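Local coordinates for protein fructose-bisphosphate aldolase (Thermus caldophilus, PDB 2FJK) that is a class II fructose-bisphosphate aldolase with a TIM-barrel fold, and holds 1,3-dihydroxyacetonephosphate in a pocket of the barrel, at residues A76-Y85 against F96-S104; F108-V119 against E157-A167. One frame throughout, in Å; residues are numbered along the deposited sequence.

Interaction 1 comes first along the chain, and interaction 2 opens only after it has closed. Their centres lie about 14 Å apart, on the same side of the chain's centre. Interaction 1 pairs the barrel strands 75-78 and 98-101 and the loops after them. Its centre is about 11 Å from the centre of the chain. Interaction 2 joins helices 108-124 and 155-164, with its centre about 21 Å out. Strand 98-101 and helix 108-124 follow each other in sequence, which ties the two contacts together. They also touch, where Lys103 O lies 3.0 Å from Asn111 ND2. One contact thus reaches the ligand pocket, while the other belongs to the helical layer outside the barrel.

Interaction 1. Residues A76-Y85 against F96-S104; sequences AVHLDHGSSY and FTSVMIDKS. With 13P (1,3-dihydroxyacetonephosphate), chain E.
Val77 and Phe96 meet just before the two strands pair at His78 and Ser98. Val77 CG1 stands over one face of the Phe96 ring, 4.0 Å from its centroid, in a CH-pi contact. This branch lies anti to the backbone N (chi1 178°), and the two side chains cross at about a right angle. Thr97 turns OG1 back between its own N and carbonyl carbon (chi1 61°). There it accepts a hydrogen bond from Val77 N at 3.1 Å, and OG1 is also bonded to the carbonyl of Val3. Thr97 N returns a bond to Val77 O, and Leu79 N donates to Ser98 O. Beyond His78 the register shifts by one residue before the backbones pair again at Gly82. Gly82 N bonds Met100 O, and Asp102 N bonds Gly82 O at 2.8 Å.

Selenomethionine Met100, in strand 98-101, packs against the loop of residues 79-81 that separates these two pairings. Its bend at chi3 carries CE to 3.6 Å from Asp80 CA, and its side chain runs alongside those of Asp80 and His81. Next to it, Asp80 OD1 accepts a hydrogen bond of 3.1 Å from O3 of 1,3-dihydroxyacetonephosphate. Asp80 and His81 both belong to the ligand pocket. Ile101 CD1 reaches toward Gly82 O, at 3.5 Å.

The strands run nearly parallel, as neighbours in a TIM barrel do. Strand 44-47 flanks 75-78, and strand 128-133 flanks 98-101. Helix 50-68 packs on Val77 and Phe96, helix 85-93 on Leu79 and Val99, and helix 108-124 on Val99 and Ile101.

Interaction 2. Residues F108-V119 against E157-A167; sequences FETNVRETKRVV and EARIFMERTGA
Phe108 enters as a knob among Glu157, Ile160, Phe161 and Arg164. With CG anti to the backbone N (chi1 -164°), its ring is laid against the second helix. CZ comes 3.7 Å from Phe161 CA, and Ile160 CG2 sits at the ring edge. The Phe108 and Phe161 rings meet obliquely, their planes at 57°.

Glu109 starts out pointing away, but its bend at chi2 brings the carboxylate back to Arg164. Arg164 NH1 meets OE2 of Glu109 on the syn side at 2.7 Å, close to the guanidinium plane. Weak bonds of 3.3 Å run from NH1 and NH2 of Arg164 to Glu109 OE1.

Asn111 brings OD1 to the edge of the Phe161 ring, 3.1 Å from CZ. Its ND2 is hydrogen-bonded to the carbonyl of Glu132. Val112 divides its branches: CG2 lies at the Phe161 edge, and CG1 over one face of the Arg164 guanidinium. Thr115 completes the hole around Phe161, and its CG2 is 3.7 Å from Thr165 CG2. The alkyl chain of Lys116 passes Arg164 O. Val119 closes the contact with CG1 tight against Gly166 CA, at 3.5 Å.

At chi1 69° Thr165 OG1 bonds Phe161 O in its own segment, while CG2 meets the partner helix. The chemistry is thus layered. Two phenylalanine knobs, with small and polar residues around them, join two neighbouring barrel helices, and a salt bridge between exposed side chains clasps the outer rim.

Interaction 1. Residues A76-Y85 against F96-S104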
# COMPACT_ATOMS: atom_id res chain seq x y z
N ALA A 76 -6.47 -12.91 -9.82
CA ALA A 76 -7.68 -12.10 -9.81
C ALA A 76 -8.32 -12.22 -8.43
O ALA A 76 -8.25 -13.28 -7.80
CB ALA A 76 -8.66 -12.59 -10.87
N VAL A 77 -8.92 -11.13 -7.96
CA VAL A 77 -9.59 -11.11 -6.67
C VAL A 77 -11.09 -10.89 -6.93
O VAL A 77 -11.50 -9.79 -7.30
CB VAL A 77 -9.01 -9.98 -5.79
CG1 VAL A 77 -9.74 -9.91 -4.46
CG2 VAL A 77 -7.50 -10.22 -5.57
N HIS A 78 -11.89 -11.95 -6.76
CA HIS A 78 -13.35 -11.90 -7.02
C HIS A 78 -14.23 -11.94 -5.77
O HIS A 78 -13.90 -12.59 -4.78
CB HIS A 78 -13.77 -13.07 -7.91
CG HIS A 78 -13.22 -13.02 -9.30
ND1 HIS A 78 -13.88 -13.56 -10.38
CD2 HIS A 78 -12.06 -12.50 -9.79
CE1 HIS A 78 -13.16 -13.38 -11.47
NE2 HIS A 78 -12.05 -12.74 -11.14
N LEU A 79 -15.38 -11.27 -5.85
CA LEU A 79 -16.34 -11.21 -4.75
C LEU A 79 -17.05 -12.55 -4.52
O LEU A 79 -17.02 -13.09 -3.42
CB LEU A 79 -17.37 -10.10 -4.99
CG LEU A 79 -18.65 -10.12 -4.13
CD1 LEU A 79 -18.31 -10.12 -2.65
CD2 LEU A 79 -19.50 -8.90 -4.48
N ASP A 80 -17.70 -13.11 -5.54
CA ASP A 80 -18.36 -14.40 -5.34
C ASP A 80 -19.72 -14.32 -4.61
O ASP A 80 -19.80 -14.10 -3.39
CB ASP A 80 -17.42 -15.36 -4.58
CG ASP A 80 -17.90 -16.80 -4.57
OD1 ASP A 80 -18.26 -17.30 -5.65
OD2 ASP A 80 -17.91 -17.42 -3.49
N HIS A 81 -20.79 -14.48 -5.38
CA HIS A 81 -22.15 -14.46 -4.86
C HIS A 81 -22.46 -13.22 -4.02
O HIS A 81 -22.88 -13.33 -2.87
CB HIS A 81 -22.39 -15.73 -4.03
CG HIS A 81 -22.27 -16.99 -4.82
ND1 HIS A 81 -21.58 -18.10 -4.37
CD2 HIS A 81 -22.75 -17.32 -6.05
CE1 HIS A 81 -21.64 -19.05 -5.28
NE2 HIS A 81 -22.34 -18.61 -6.31
N GLY A 82 -22.25 -12.05 -4.61
CA GLY A 82 -22.56 -10.82 -3.91
C GLY A 82 -24.06 -10.81 -3.71
O GLY A 82 -24.80 -11.21 -4.60
N SER A 83 -24.52 -10.38 -2.53
CA SER A 83 -25.94 -10.37 -2.21
C SER A 83 -26.67 -9.13 -2.68
O SER A 83 -27.88 -9.17 -2.92
CB SER A 83 -26.15 -10.47 -0.70
OG SER A 83 -25.60 -9.35 -0.03
N SER A 84 -25.96 -8.02 -2.82
CA SER A 84 -26.60 -6.79 -3.25
C SER A 84 -25.71 -5.82 -4.02
O SER A 84 -24.52 -6.07 -4.23
CB SER A 84 -27.17 -6.06 -2.03
OG SER A 84 -26.14 -5.67 -1.14
N TYR A 85 -26.31 -4.72 -4.44
CA TYR A 85 -25.59 -3.71 -5.17
C TYR A 85 -24.57 -3.10 -4.21
O TYR A 85 -23.41 -2.92 -4.57
CB TYR A 85 -26.57 -2.63 -5.66
CG TYR A 85 -25.93 -1.56 -6.50
CD1 TYR A 85 -25.44 -1.84 -7.77
CD2 TYR A 85 -25.82 -0.25 -6.02
CE1 TYR A 85 -24.85 -0.85 -8.55
CE2 TYR A 85 -25.23 0.75 -6.79
CZ TYR A 85 -24.75 0.44 -8.06
OH TYR A 85 -24.19 1.43 -8.83
N PHE A 96 -11.34 -5.11 -5.44
CA PHE A 96 -11.56 -6.36 -6.14
C PHE A 96 -11.51 -6.08 -7.64
O PHE A 96 -11.92 -5.01 -8.09
CB PHE A 96 -12.91 -6.97 -5.75
CG PHE A 96 -12.94 -7.53 -4.35
CD1 PHE A 96 -12.29 -6.88 -3.30
CD2 PHE A 96 -13.65 -8.69 -4.07
CE1 PHE A 96 -12.35 -7.37 -2.00
CE2 PHE A 96 -13.72 -9.19 -2.76
CZ PHE A 96 -13.07 -8.54 -1.73
N THR A 97 -11.02 -7.05 -8.39
CA THR A 97 -10.88 -6.89 -9.84
C THR A 97 -12.02 -7.54 -10.62
O THR A 97 -12.07 -7.46 -11.85
CB THR A 97 -9.55 -7.47 -10.30
OG1 THR A 97 -9.49 -8.86 -9.98
CG2 THR A 97 -8.41 -6.75 -9.59
N SER A 98 -12.93 -8.18 -9.89
CA SER A 98 -14.09 -8.83 -10.49
C SER A 98 -15.15 -9.04 -9.41
O SER A 98 -14.85 -9.53 -8.31
CB SER A 98 -13.70 -10.18 -11.08
OG SER A 98 -12.30 -10.25 -11.35
N VAL A 99 -16.38 -8.66 -9.72
CA VAL A 99 -17.46 -8.82 -8.77
C VAL A 99 -18.54 -9.71 -9.34
O VAL A 99 -18.61 -9.97 -10.54
CB VAL A 99 -18.10 -7.48 -8.41
CG1 VAL A 99 -17.07 -6.57 -7.76
CG2 VAL A 99 -18.70 -6.83 -9.65
N MSE A 100 -19.41 -10.16 -8.44
CA MSE A 100 -20.49 -11.03 -8.82
C MSE A 100 -21.72 -10.76 -7.99
O MSE A 100 -21.65 -10.67 -6.76
CB MSE A 100 -20.07 -12.48 -8.62
CG MSE A 100 -21.10 -13.47 -9.05
SE MSE A 100 -20.57 -15.19 -8.43
CE MSE A 100 -18.69 -15.12 -8.86
N ILE A 101 -22.84 -10.62 -8.67
CA ILE A 101 -24.10 -10.38 -8.00
C ILE A 101 -24.92 -11.64 -8.24
O ILE A 101 -24.99 -12.15 -9.36
CB ILE A 101 -24.82 -9.15 -8.60
CG1 ILE A 101 -26.18 -8.96 -7.95
CG2 ILE A 101 -24.95 -9.31 -10.12
CD1 ILE A 101 -26.11 -8.61 -6.48
N ASP A 102 -25.51 -12.17 -7.18
CA ASP A 102 -26.32 -13.36 -7.31
C ASP A 102 -27.81 -13.06 -7.14
O ASP A 102 -28.30 -12.85 -6.03
CB ASP A 102 -25.89 -14.42 -6.30
CG ASP A 102 -26.76 -15.67 -6.34
OD1 ASP A 102 -27.27 -16.01 -7.43
OD2 ASP A 102 -26.92 -16.31 -5.29
N LYS A 103 -28.51 -13.01 -8.27
CA LYS A 103 -29.95 -12.76 -8.28
C LYS A 103 -30.59 -13.87 -9.10
O LYS A 103 -31.56 -13.65 -9.81
CB LYS A 103 -30.24 -11.39 -8.91
CG LYS A 103 -29.70 -10.22 -8.10
CD LYS A 103 -30.44 -10.07 -6.78
CE LYS A 103 -29.90 -8.90 -5.97
NZ LYS A 103 -30.67 -8.70 -4.71
N SER A 104 -30.03 -15.06 -8.99
CA SER A 104 -30.52 -16.22 -9.71
C SER A 104 -31.89 -16.65 -9.21
O SER A 104 -32.68 -17.21 -9.97
CB SER A 104 -29.54 -17.39 -9.56
OG SER A 104 -29.58 -17.91 -8.25
P 13P E . -18.08 -25.74 -2.51
O1P 13P E . -18.82 -25.78 -1.09
O2P 13P E . -18.58 -27.01 -3.31
O3P 13P E . -16.54 -25.84 -2.28
O1 13P E . -18.45 -24.36 -3.24
C1 13P E . -17.47 -23.74 -4.07
C2 13P E . -18.21 -22.65 -4.82
O2 13P E . -19.24 -22.94 -5.42
C3 13P E . -17.69 -21.22 -4.82
O3 13P E . -18.62 -20.36 -5.49

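Interaction 2. Residues F108-V119 against E157-A167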
# COMPACT_ATOMS: atom_id res chain seq x y z
N PHE A 108 -36.42 -13.56 -14.18
CA PHE A 108 -35.49 -13.11 -15.21
C PHE A 108 -35.29 -11.60 -15.32
O PHE A 108 -34.16 -11.13 -15.37
CB PHE A 108 -35.90 -13.65 -16.58
CG PHE A 108 -34.82 -13.58 -17.61
CD1 PHE A 108 -33.72 -14.44 -17.55
CD2 PHE A 108 -34.89 -12.66 -18.65
CE1 PHE A 108 -32.72 -14.39 -18.51
CE2 PHE A 108 -33.89 -12.59 -19.62
CZ PHE A 108 -32.80 -13.46 -19.55
N GLU A 109 -36.38 -10.85 -15.39
CA GLU A 109 -36.27 -9.40 -15.52
C GLU A 109 -35.57 -8.73 -14.35
O GLU A 109 -34.78 -7.80 -14.54
CB GLU A 109 -37.65 -8.76 -15.73
CG GLU A 109 -38.29 -9.04 -17.09
CD GLU A 109 -37.43 -8.57 -18.25
OE1 GLU A 109 -36.98 -7.40 -18.22
OE2 GLU A 109 -37.20 -9.37 -19.18
N THR A 110 -35.85 -9.18 -13.14
CA THR A 110 -35.21 -8.60 -11.96
C THR A 110 -33.73 -8.98 -11.91
O THR A 110 -32.90 -8.18 -11.49
CB THR A 110 -35.90 -9.07 -10.66
OG1 THR A 110 -37.29 -8.71 -10.72
CG2 THR A 110 -35.26 -8.40 -9.43
N ASN A 111 -33.41 -10.19 -12.35
CA ASN A 111 -32.03 -10.67 -12.37
C ASN A 111 -31.27 -9.76 -13.33
O ASN A 111 -30.26 -9.16 -12.96
CB ASN A 111 -31.97 -12.11 -12.87
CG ASN A 111 -30.61 -12.76 -12.63
OD1 ASN A 111 -29.61 -12.08 -12.45
ND2 ASN A 111 -30.58 -14.09 -12.65
N VAL A 112 -31.79 -9.68 -14.55
CA VAL A 112 -31.21 -8.84 -15.60
C VAL A 112 -31.05 -7.42 -15.10
O VAL A 112 -29.99 -6.81 -15.28
CB VAL A 112 -32.09 -8.82 -16.86
CG1 VAL A 112 -31.62 -7.72 -17.80
CG2 VAL A 112 -32.04 -10.17 -17.56
N ARG A 113 -32.10 -6.89 -14.48
CA ARG A 113 -32.07 -5.52 -13.97
C ARG A 113 -30.95 -5.31 -12.96
O ARG A 113 -30.11 -4.42 -13.12
CB ARG A 113 -33.40 -5.20 -13.29
CG ARG A 113 -33.47 -3.82 -12.66
CD ARG A 113 -34.59 -3.78 -11.64
NE ARG A 113 -35.81 -4.36 -12.20
CZ ARG A 113 -36.76 -4.94 -11.48
NH1 ARG A 113 -36.63 -5.03 -10.16
NH2 ARG A 113 -37.83 -5.45 -12.08
N GLU A 114 -30.94 -6.13 -11.92
CA GLU A 114 -29.92 -6.04 -10.88
C GLU A 114 -28.51 -6.24 -11.46
O GLU A 114 -27.62 -5.43 -11.23
CB GLU A 114 -30.19 -7.09 -9.79
CG GLU A 114 -31.41 -6.81 -8.94
CD GLU A 114 -31.16 -5.74 -7.89
OE1 GLU A 114 -30.08 -5.78 -7.26
OE2 GLU A 114 -32.03 -4.88 -7.69
N THR A 115 -28.32 -7.33 -12.20
CA THR A 115 -27.03 -7.64 -12.81
C THR A 115 -26.50 -6.50 -13.67
O THR A 115 -25.34 -6.09 -13.53
CB THR A 115 -27.13 -8.92 -13.67
OG1 THR A 115 -27.48 -10.03 -12.83
CG2 THR A 115 -25.82 -9.23 -14.38
N LYS A 116 -27.37 -5.99 -14.54
CA LYS A 116 -27.01 -4.89 -15.44
C LYS A 116 -26.53 -3.67 -14.66
O LYS A 116 -25.59 -2.99 -15.07
CB LYS A 116 -28.21 -4.51 -16.30
CG LYS A 116 -27.88 -3.59 -17.46
CD LYS A 116 -29.16 -3.12 -18.14
CE LYS A 116 -28.89 -2.11 -19.24
NZ LYS A 116 -30.14 -1.35 -19.57
N ARG A 117 -27.19 -3.38 -13.55
CA ARG A 117 -26.81 -2.25 -12.72
C ARG A 117 -25.40 -2.45 -12.17
O ARG A 117 -24.64 -1.50 -11.99
CB ARG A 117 -27.79 -2.12 -11.55
CG ARG A 117 -27.57 -0.89 -10.69
CD ARG A 117 -28.42 -0.95 -9.44
NE ARG A 117 -28.47 0.35 -8.77
CZ ARG A 117 -28.94 0.54 -7.55
NH1 ARG A 117 -29.41 -0.49 -6.86
NH2 ARG A 117 -28.95 1.75 -7.01
N VAL A 118 -25.06 -3.71 -11.90
CA VAL A 118 -23.75 -4.07 -11.38
C VAL A 118 -22.68 -3.94 -12.45
O VAL A 118 -21.57 -3.51 -12.18
CB VAL A 118 -23.75 -5.52 -10.82
CG1 VAL A 118 -22.31 -6.00 -10.60
CG2 VAL A 118 -24.52 -5.56 -9.50
N VAL A 119 -23.02 -4.32 -13.67
CA VAL A 119 -22.08 -4.25 -14.78
C VAL A 119 -21.69 -2.81 -15.05
O VAL A 119 -20.53 -2.50 -15.32
CB VAL A 119 -22.68 -4.86 -16.08
CG1 VAL A 119 -21.78 -4.55 -17.27
CG2 VAL A 119 -22.83 -6.35 -15.92
N GLU A 157 -31.93 -18.74 -22.75
CA GLU A 157 -32.03 -17.72 -21.72
C GLU A 157 -30.64 -17.17 -21.42
O GLU A 157 -30.47 -15.98 -21.18
CB GLU A 157 -32.62 -18.30 -20.44
CG GLU A 157 -34.12 -18.45 -20.44
CD GLU A 157 -34.65 -18.92 -19.10
OE1 GLU A 157 -34.25 -18.33 -18.07
OE2 GLU A 157 -35.46 -19.88 -19.08
N ALA A 158 -29.66 -18.07 -21.42
CA ALA A 158 -28.28 -17.69 -21.13
C ALA A 158 -27.77 -16.61 -22.08
O ALA A 158 -27.27 -15.57 -21.64
CB ALA A 158 -27.38 -18.93 -21.19
N ARG A 159 -27.89 -16.86 -23.38
CA ARG A 159 -27.42 -15.89 -24.37
C ARG A 159 -28.09 -14.54 -24.16
O ARG A 159 -27.43 -13.50 -24.14
CB ARG A 159 -27.74 -16.37 -25.79
CG ARG A 159 -27.34 -15.36 -26.87
CD ARG A 159 -28.00 -15.67 -28.20
NE ARG A 159 -27.66 -17.01 -28.69
CZ ARG A 159 -28.03 -17.48 -29.87
NH1 ARG A 159 -28.74 -16.73 -30.70
NH2 ARG A 159 -27.68 -18.71 -30.24
N ILE A 160 -29.41 -14.58 -24.00
CA ILE A 160 -30.20 -13.37 -23.79
C ILE A 160 -29.81 -12.64 -22.51
O ILE A 160 -29.70 -11.41 -22.50
CB ILE A 160 -31.70 -13.68 -23.76
CG1 ILE A 160 -32.13 -14.31 -25.09
CG2 ILE A 160 -32.49 -12.41 -23.50
CD1 ILE A 160 -33.56 -14.79 -25.11
N PHE A 161 -29.62 -13.39 -21.43
CA PHE A 161 -29.24 -12.81 -20.15
C PHE A 161 -27.91 -12.10 -20.33
O PHE A 161 -27.75 -10.95 -19.94
CB PHE A 161 -29.11 -13.92 -19.09
CG PHE A 161 -28.74 -13.42 -17.72
CD1 PHE A 161 -29.61 -12.60 -17.01
CD2 PHE A 161 -27.55 -13.81 -17.13
CE1 PHE A 161 -29.29 -12.16 -15.73
CE2 PHE A 161 -27.21 -13.38 -15.84
CZ PHE A 161 -28.08 -12.55 -15.14
N MSE A 162 -26.95 -12.80 -20.93
CA MSE A 162 -25.62 -12.26 -21.17
C MSE A 162 -25.61 -11.03 -22.10
O MSE A 162 -24.79 -10.14 -21.94
CB MSE A 162 -24.71 -13.35 -21.75
CG MSE A 162 -24.30 -14.38 -20.71
SE MSE A 162 -23.35 -13.56 -19.23
CE MSE A 162 -21.55 -13.78 -19.90
N GLU A 163 -26.53 -10.99 -23.06
CA GLU A 163 -26.58 -9.85 -23.96
C GLU A 163 -27.25 -8.63 -23.31
O GLU A 163 -26.75 -7.51 -23.44
CB GLU A 163 -27.30 -10.23 -25.26
CG GLU A 163 -26.45 -11.12 -26.17
CD GLU A 163 -27.21 -11.64 -27.39
OE1 GLU A 163 -26.56 -12.23 -28.28
OE2 GLU A 163 -28.44 -11.46 -27.46
N ARG A 164 -28.35 -8.84 -22.60
CA ARG A 164 -29.06 -7.73 -21.95
C ARG A 164 -28.23 -7.13 -20.82
O ARG A 164 -28.36 -5.95 -20.50
CB ARG A 164 -30.42 -8.19 -21.43
CG ARG A 164 -31.21 -9.03 -22.42
CD ARG A 164 -32.71 -8.89 -22.19
NE ARG A 164 -33.03 -7.69 -21.42
CZ ARG A 164 -34.11 -7.56 -20.66
NH1 ARG A 164 -34.98 -8.56 -20.58
NH2 ARG A 164 -34.33 -6.44 -20.00
N THR A 165 -27.40 -7.95 -20.19
CA THR A 165 -26.52 -7.47 -19.12
C THR A 165 -25.15 -7.41 -19.79
O THR A 165 -24.93 -8.04 -20.81
CB THR A 165 -26.44 -8.46 -17.93
OG1 THR A 165 -25.74 -9.64 -18.34
CG2 THR A 165 -27.82 -8.83 -17.45
N GLY A 166 -24.22 -6.64 -19.23
CA GLY A 166 -22.91 -6.58 -19.85
C GLY A 166 -21.95 -7.55 -19.17
O GLY A 166 -20.73 -7.41 -19.30
N ALA A 167 -22.49 -8.54 -18.46
CA ALA A 167 -21.65 -9.50 -17.75
C ALA A 167 -20.53 -10.08 -18.63
O ALA A 167 -20.67 -10.22 -19.84
CB ALA A 167 -22.50 -10.61 -17.16